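Local coordinates for protein lysyl oxidase (PDB 1W7C) that probably oxidises primary amines, including peptidyl lysine, using copper and a topaquinone cofactor formed from one of its own tyrosines, at residues A140-F145 and T187-T192; M225-Y228 and K233-T236; G345-F350 and P469-P474. All coordinates share one frame; numbering follows the deposited sequence.

Interaction 1 of 3, residues A140-F145 and T187-T192; sequences AAKSSF and TVDYGT
K142 and D189 carry this contact by themselves, one from a helix and the other from a strand, each pointing toward the other, and they meet in a single buried salt bridge. The ammonium nitrogen NZ of K142 lies 2.9 Å from OD2 of D189 and approaches it nearly in line with the carboxylate C-O bond, with CE of K142 following at 3.3 Å from the same oxygen. The CA atoms of the two residues are 10.0 Å apart, so the lysine has to cover most of the gap. Its chain leaves the helix with CG anti to the carbonyl carbon (chi1 -67°), is stretched at chi2, then bends at chi3 (73°), which turns the last carbon and NZ onto the aspartate. The two side chains cross at about a right angle. Helix 136-150 here lies against one face of the antiparallel sheet that begins with strands 170-180 and 187-195, a helix-on-sheet layer in which F145, one turn further along, packs on F213. In the buried layer between helix and sheet, NZ of K142 is gripped twice, since Q178 on the neighbouring strand 170-180 also accepts a hydrogen bond from it through OE1. Charge and amide together probably offset the cost of burying the ammonium group, while S174 touches both K142 and D189 from that same strand.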
loop_
_atom_site.group_PDB
_atom_site.type_symbol
_atom_site.label_atom_id
_atom_site.label_comp_id
_atom_site.label_asym_id
_atom_site.label_seq_id
_atom_site.Cartn_x
_atom_site.Cartn_y
_atom_site.Cartn_z
ATOM N N ALA A 140 -2.272 24.750 33.881
ATOM C CA ALA A 140 -3.147 25.125 34.987
ATOM C C ALA A 140 -3.314 26.643 35.075
ATOM O O ALA A 140 -4.410 27.135 35.304
ATOM C CB ALA A 140 -2.619 24.570 36.319
ATOM N N ALA A 141 -2.231 27.378 34.857
ATOM C CA ALA A 141 -2.273 28.841 34.867
ATOM C C ALA A 141 -3.183 29.365 33.748
ATOM O O ALA A 141 -3.972 30.287 33.950
ATOM C CB ALA A 141 -0.889 29.419 34.724
ATOM N N LYS A 142 -3.052 28.794 32.558
ATOM C CA LYS A 142 -3.886 29.191 31.443
ATOM C C LYS A 142 -5.357 28.891 31.664
ATOM O O LYS A 142 -6.208 29.723 31.393
ATOM C CB LYS A 142 -3.384 28.591 30.130
ATOM C CG LYS A 142 -2.018 29.136 29.689
ATOM C CD LYS A 142 -1.354 28.315 28.563
ATOM C CE LYS A 142 -2.040 28.530 27.230
ATOM N NZ LYS A 142 -1.447 27.670 26.176
ATOM N N SER A 143 -5.644 27.702 32.155
ATOM C CA SER A 143 -7.012 27.310 32.477
ATOM C C SER A 143 -7.639 28.259 33.497
ATOM O O SER A 143 -8.772 28.712 33.308
ATOM C CB SER A 143 -7.019 25.871 33.013
ATOM O OG SER A 143 -8.322 25.447 33.364
ATOM N N SER A 144 -6.884 28.607 34.533
ATOM C CA SER A 144 -7.377 29.513 35.572
ATOM C C SER A 144 -7.632 30.908 35.029
ATOM O O SER A 144 -8.643 31.539 35.338
ATOM C CB SER A 144 -6.384 29.584 36.731
ATOM O OG SER A 144 -6.930 30.306 37.823
ATOM N N PHE A 145 -6.727 31.364 34.165
ATOM C CA PHE A 145 -6.860 32.671 33.540
ATOM C C PHE A 145 -8.111 32.712 32.653
ATOM O O PHE A 145 -8.873 33.683 32.673
ATOM C CB PHE A 145 -5.597 33.022 32.738
ATOM C CG PHE A 145 -5.786 34.161 31.785
ATOM C CD1 PHE A 145 -5.675 35.475 32.231
ATOM C CD2 PHE A 145 -6.100 33.929 30.452
ATOM C CE1 PHE A 145 -5.876 36.542 31.351
ATOM C CE2 PHE A 145 -6.316 35.000 29.569
ATOM C CZ PHE A 145 -6.185 36.292 30.016
ATOM N N THR A 187 3.952 37.144 24.150
ATOM C CA THR A 187 3.437 35.816 23.916
ATOM C C THR A 187 1.937 35.879 23.969
ATOM O O THR A 187 1.359 36.246 24.991
ATOM C CB THR A 187 3.977 34.847 24.971
ATOM O OG1 THR A 187 5.413 34.905 24.947
ATOM C CG2 THR A 187 3.528 33.373 24.710
ATOM N N VAL A 188 1.315 35.508 22.854
ATOM C CA VAL A 188 -0.135 35.460 22.750
ATOM C C VAL A 188 -0.608 34.062 22.379
ATOM O O VAL A 188 0.176 33.180 22.046
ATOM C CB VAL A 188 -0.672 36.523 21.763
ATOM C CG1 VAL A 188 -0.167 37.889 22.142
ATOM C CG2 VAL A 188 -0.268 36.173 20.326
ATOM N N ASP A 189 -1.909 33.868 22.466
ATOM C CA ASP A 189 -2.490 32.569 22.160
ATOM C C ASP A 189 -3.969 32.770 21.833
ATOM O O ASP A 189 -4.616 33.664 22.383
ATOM C CB ASP A 189 -2.280 31.639 23.386
ATOM C CG ASP A 189 -2.416 30.169 23.093
ATOM O OD1 ASP A 189 -2.543 29.760 21.901
ATOM O OD2 ASP A 189 -2.350 29.320 24.024
ATOM N N TYR A 190 -4.467 31.968 20.916
ATOM C CA TYR A 190 -5.868 31.968 20.564
ATOM C C TYR A 190 -6.548 30.790 21.266
ATOM O O TYR A 190 -5.900 29.907 21.811
ATOM C CB TYR A 190 -6.036 31.859 19.049
ATOM C CG TYR A 190 -5.648 33.130 18.306
ATOM C CD1 TYR A 190 -4.336 33.362 17.928
ATOM C CD2 TYR A 190 -6.588 34.099 17.976
ATOM C CE1 TYR A 190 -3.981 34.506 17.246
ATOM C CE2 TYR A 190 -6.239 35.254 17.265
ATOM C CZ TYR A 190 -4.935 35.444 16.901
ATOM O OH TYR A 190 -4.614 36.585 16.199
ATOM N N GLY A 191 -7.866 30.801 21.249
ATOM C CA GLY A 191 -8.647 29.744 21.854
ATOM C C GLY A 191 -10.070 29.694 21.354
ATOM O O GLY A 191 -10.509 30.575 20.593
ATOM N N THR A 192 -10.760 28.619 21.736
ATOM C CA THR A 192 -12.160 28.468 21.387
ATOM C C THR A 192 -12.895 27.710 22.459
ATOM O O THR A 192 -12.297 27.316 23.468
ATOM C CB THR A 192 -12.302 27.771 20.007
ATOM O OG1 THR A 192 -13.643 27.922 19.525
ATOM C CG2 THR A 192 -12.036 26.252 20.093
#

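Interaction 2 of 3, residues M225-Y228 and K233-T236; sequences MLEY and KVYT
Y228 and Y235 are joined by a reciprocal pair of backbone hydrogen bonds: N of Y228 gives to O of Y235 at 2.9 Å, and N of Y235 gives to O of Y228 at 2.8 Å. They form an antiparallel hydrogen-bonded pair. Alongside them, CA of E227 sits 3.2 Å from O of Y235 in a CA-H...O contact, giving that oxygen a further, weaker partner. Past the paired residues a water takes over, donating to O of M225 and to O of T236 and so bridging the backbones where direct bonding has ended. This is a beta hairpin, strands 224-230 and 233-235, and its strand 233-235 is the outermost of five antiparallel strands within this chain. Toward strand 209-214, strand 224-230 carries a classic beta bulge, L226 and E227 both facing and bonding K212. Y228 and Y235 share one face of the sheet, their CB atoms 4.4 Å apart, and both side chains touch L241 of helix 238-246; O of Y228 lies at the edge of the Y235 ring, near its plane. E227 and V234 meet in a different way. The glutamate chain, extended beyond CG, runs past the valine so that CG1 of V234, anti to its own backbone N (chi1 -178°), touches CD of E227 at 3.6 Å. W521 of the second subunit packs on both residues.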
loop_
_atom_site.group_PDB
_atom_site.type_symbol
_atom_site.label_atom_id
_atom_site.label_comp_id
_atom_site.label_asym_id
_atom_site.label_seq_id
_atom_site.Cartn_x
_atom_site.Cartn_y
_atom_site.Cartn_z
ATOM N N MET A 225 -6.945 39.384 28.316
ATOM C CA MET A 225 -7.696 39.040 27.120
ATOM C C MET A 225 -7.610 40.204 26.147
ATOM O O MET A 225 -7.838 41.337 26.528
ATOM C CB MET A 225 -9.163 38.758 27.449
ATOM C CG MET A 225 -9.878 38.031 26.319
ATOM S SD MET A 225 -9.388 36.291 26.089
ATOM C CE MET A 225 -9.832 35.701 27.629
ATOM N N LEU A 226 -7.238 39.909 24.906
ATOM C CA LEU A 226 -7.096 40.903 23.851
ATOM C C LEU A 226 -8.319 41.050 22.938
ATOM O O LEU A 226 -8.708 42.176 22.583
ATOM C CB LEU A 226 -5.884 40.562 22.991
ATOM C CG LEU A 226 -4.538 40.497 23.692
ATOM C CD1 LEU A 226 -3.512 39.997 22.706
ATOM C CD2 LEU A 226 -4.154 41.865 24.227
ATOM N N GLU A 227 -8.885 39.920 22.537
ATOM C CA GLU A 227 -9.974 39.880 21.579
ATOM C C GLU A 227 -10.943 38.763 21.855
ATOM O O GLU A 227 -10.547 37.691 22.332
ATOM C CB GLU A 227 -9.433 39.679 20.151
ATOM C CG GLU A 227 -8.484 40.748 19.681
ATOM C CD GLU A 227 -7.838 40.435 18.342
ATOM O OE1 GLU A 227 -7.213 41.355 17.753
ATOM O OE2 GLU A 227 -7.957 39.275 17.874
ATOM N N TYR A 228 -12.214 39.036 21.547
ATOM C CA TYR A 228 -13.215 38.005 21.288
ATOM C C TYR A 228 -13.555 38.057 19.815
ATOM O O TYR A 228 -13.718 39.138 19.264
ATOM C CB TYR A 228 -14.467 38.241 22.144
ATOM C CG TYR A 228 -14.187 38.060 23.608
ATOM C CD1 TYR A 228 -14.149 39.142 24.487
ATOM C CD2 TYR A 228 -13.881 36.795 24.098
ATOM C CE1 TYR A 228 -13.858 38.946 25.829
ATOM C CE2 TYR A 228 -13.578 36.594 25.419
ATOM C CZ TYR A 228 -13.568 37.663 26.285
ATOM O OH TYR A 228 -13.272 37.415 27.609
ATOM N N LYS A 233 -15.829 38.788 13.201
ATOM C CA LYS A 233 -15.758 40.133 13.753
ATOM C C LYS A 233 -14.929 40.108 15.032
ATOM O O LYS A 233 -14.984 39.169 15.783
ATOM C CB LYS A 233 -17.166 40.670 14.016
ATOM C CG LYS A 233 -17.986 40.784 12.732
ATOM C CD LYS A 233 -19.252 41.604 12.919
ATOM C CE LYS A 233 -20.179 41.521 11.699
ATOM N NZ LYS A 233 -19.610 42.233 10.532
ATOM N N VAL A 234 -14.142 41.157 15.226
ATOM C CA VAL A 234 -13.238 41.297 16.359
ATOM C C VAL A 234 -13.786 42.312 17.348
ATOM O O VAL A 234 -14.112 43.441 16.959
ATOM C CB VAL A 234 -11.836 41.751 15.900
ATOM C CG1 VAL A 234 -10.883 41.851 17.079
ATOM C CG2 VAL A 234 -11.279 40.788 14.830
ATOM N N TYR A 235 -13.820 41.909 18.617
ATOM C CA TYR A 235 -14.237 42.754 19.727
ATOM C C TYR A 235 -13.067 42.849 20.697
ATOM O O TYR A 235 -12.394 41.859 20.955
ATOM C CB TYR A 235 -15.480 42.155 20.399
ATOM C CG TYR A 235 -16.608 41.955 19.429
ATOM C CD1 TYR A 235 -16.732 40.770 18.709
ATOM C CD2 TYR A 235 -17.538 42.957 19.203
ATOM C CE1 TYR A 235 -17.753 40.598 17.779
ATOM C CE2 TYR A 235 -18.555 42.799 18.290
ATOM C CZ TYR A 235 -18.673 41.618 17.578
ATOM O OH TYR A 235 -19.708 41.464 16.662
ATOM N N THR A 236 -12.822 44.037 21.237
ATOM C CA THR A 236 -11.657 44.225 22.100
ATOM C C THR A 236 -11.997 44.175 23.580
ATOM O O THR A 236 -11.111 44.294 24.410
ATOM C CB THR A 236 -10.930 45.523 21.761
ATOM O OG1 THR A 236 -11.838 46.620 21.847
ATOM C CG2 THR A 236 -10.441 45.522 20.316
HETATM O O HOH W 1 -10.416 42.570 26.722
#

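Interaction 3 of 3, residues G345-F350 and P469-P474; sequences GSDDPF and PETSAP
A single carboxylate oxygen, OD2 of D347, makes both hydrogen bonds between these two segments, accepting from the hydroxyls of the consecutive residues T471 and S472. The setting is a loop-to-loop junction within the copper amine oxidase enzyme domain, joining the loop that follows strand 329-344 to the irregular chain between strands 465-466 and 478-480. OG1 of T471 reaches OD2 at 2.7 Å by the anti lone pair, away from OD1, while OG of S472 comes in at 2.8 Å on the syn side and 32° out of the carboxylate plane. D347 presents its carboxylate with CG held between the backbone N and carbonyl carbon (chi1 58°), and its side chain crosses that of T471 at roughly a right angle. Both hydroxyls have a second partner: OG1 of T471 bonds ND2 of N232, and OG of S472 bonds the backbone N of N468. The aspartate loop is braced internally too: S346 forms an ST turn with N of D348, and D348 forms an Asx turn with N of F350. The carbonyl oxygen of D347 accepts a hydrogen bond from W521 of the second subunit, so the residue that ties the two loops together also takes part in the dimer interface. CB of D347 lies 3.3 Å from the carbonyl oxygen of T471.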
loop_
_atom_site.group_PDB
_atom_site.type_symbol
_atom_site.label_atom_id
_atom_site.label_comp_id
_atom_site.label_asym_id
_atom_site.label_seq_id
_atom_site.Cartn_x
_atom_site.Cartn_y
_atom_site.Cartn_z
ATOM N N GLY A 345 -5.384 23.973 8.244
ATOM C CA GLY A 345 -5.702 25.184 7.505
ATOM C C GLY A 345 -7.154 25.540 7.724
ATOM O O GLY A 345 -8.005 24.665 7.677
ATOM N N SER A 346 -7.460 26.825 7.921
ATOM C CA SER A 346 -8.830 27.186 8.285
ATOM C C SER A 346 -9.097 28.646 8.075
ATOM O O SER A 346 -8.180 29.425 7.925
ATOM C CB SER A 346 -9.017 26.893 9.772
ATOM O OG SER A 346 -10.315 27.181 10.255
ATOM N N ASP A 347 -10.378 28.973 8.017
ATOM C CA ASP A 347 -10.818 30.343 8.063
ATOM C C ASP A 347 -10.826 30.908 9.466
ATOM O O ASP A 347 -10.926 32.131 9.612
ATOM C CB ASP A 347 -12.229 30.504 7.458
ATOM C CG ASP A 347 -13.296 29.633 8.154
ATOM O OD1 ASP A 347 -12.984 28.477 8.562
ATOM O OD2 ASP A 347 -14.485 30.007 8.267
ATOM N N ASP A 348 -10.747 30.052 10.487
ATOM C CA ASP A 348 -10.959 30.476 11.875
ATOM C C ASP A 348 -9.666 30.509 12.663
ATOM O O ASP A 348 -8.689 29.863 12.285
ATOM C CB ASP A 348 -12.110 29.673 12.528
ATOM C CG ASP A 348 -11.705 28.365 13.122
ATOM O OD1 ASP A 348 -12.539 27.420 12.988
ATOM O OD2 ASP A 348 -10.682 28.213 13.818
ATOM N N PRO A 349 -9.611 31.339 13.704
ATOM C CA PRO A 349 -8.345 31.562 14.405
ATOM C C PRO A 349 -7.963 30.468 15.408
ATOM O O PRO A 349 -6.925 30.596 16.078
ATOM C CB PRO A 349 -8.575 32.877 15.124
ATOM C CG PRO A 349 -10.042 32.882 15.394
ATOM C CD PRO A 349 -10.674 32.234 14.199
ATOM N N PHE A 350 -8.776 29.433 15.559
ATOM C CA PHE A 350 -8.342 28.275 16.334
ATOM C C PHE A 350 -7.651 27.270 15.435
ATOM O O PHE A 350 -6.462 26.949 15.638
ATOM C CB PHE A 350 -9.475 27.632 17.102
ATOM C CG PHE A 350 -8.997 26.610 18.103
ATOM C CD1 PHE A 350 -8.612 26.992 19.392
ATOM C CD2 PHE A 350 -8.902 25.278 17.768
ATOM C CE1 PHE A 350 -8.173 26.055 20.310
ATOM C CE2 PHE A 350 -8.436 24.363 18.691
ATOM C CZ PHE A 350 -8.084 24.756 19.959
ATOM N N PRO A 469 -20.851 29.567 6.551
ATOM C CA PRO A 469 -21.023 29.505 5.094
ATOM C C PRO A 469 -20.259 30.606 4.343
ATOM O O PRO A 469 -19.909 30.410 3.192
ATOM C CB PRO A 469 -22.534 29.700 4.901
ATOM C CG PRO A 469 -23.162 29.349 6.209
ATOM C CD PRO A 469 -22.141 29.624 7.263
ATOM N N GLU A 470 -20.049 31.763 4.970
ATOM C CA GLU A 470 -19.389 32.874 4.299
ATOM C C GLU A 470 -17.890 32.668 4.067
ATOM O O GLU A 470 -17.330 33.252 3.129
ATOM C CB GLU A 470 -19.574 34.172 5.108
ATOM C CG GLU A 470 -20.956 34.779 4.979
ATOM C CD GLU A 470 -21.075 36.165 5.620
ATOM O OE1 GLU A 470 -22.166 36.755 5.512
ATOM O OE2 GLU A 470 -20.101 36.662 6.236
ATOM N N THR A 471 -17.237 31.891 4.936
ATOM C CA THR A 471 -15.772 31.835 4.902
ATOM C C THR A 471 -15.153 30.440 4.967
ATOM O O THR A 471 -13.952 30.300 4.696
ATOM C CB THR A 471 -15.164 32.696 6.044
ATOM O OG1 THR A 471 -15.682 32.271 7.326
ATOM C CG2 THR A 471 -15.543 34.165 5.879
ATOM N N SER A 472 -15.926 29.415 5.322
ATOM C CA SER A 472 -15.344 28.120 5.638
ATOM C C SER A 472 -15.063 27.217 4.438
ATOM O O SER A 472 -14.297 26.259 4.580
ATOM C CB SER A 472 -16.225 27.360 6.627
ATOM O OG SER A 472 -16.328 27.989 7.886
ATOM N N ALA A 473 -15.723 27.450 3.307
ATOM C CA ALA A 473 -15.664 26.515 2.190
ATOM C C ALA A 473 -14.276 26.262 1.586
ATOM O O ALA A 473 -14.030 25.163 1.120
ATOM C CB ALA A 473 -16.644 26.926 1.101
ATOM N N PRO A 474 -13.371 27.250 1.540
ATOM C CA PRO A 474 -12.020 26.955 1.043
ATOM C C PRO A 474 -11.214 26.007 1.925
ATOM O O PRO A 474 -10.114 25.657 1.518
ATOM C CB PRO A 474 -11.351 28.331 0.961
ATOM C CG PRO A 474 -12.499 29.295 0.881
ATOM C CD PRO A 474 -13.555 28.686 1.771
#

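In the fold
Interactions 1 and 2 both reach the same five-stranded sheet, whereas interaction 3 joins loops of the enzyme domain. The first is buried and rests on opposite charges between helix and sheet; the second, at the sheet's edge and only partly buried, relies on backbone pairing, a water and side-chain packing; the third, largely buried, uses hydroxyls on one carboxylate. The first two touch twice: CZ of F145 lies 3.6 Å from N of M225, and CG1 of V188 lies 4.0 Å from CD1 of L226. Y190 and T192 of the 187-192 strand pack against P349 and F350, linking interaction 1 to interaction 3. Interactions 2 and 3 do not touch, yet W521 of the second subunit reaches both.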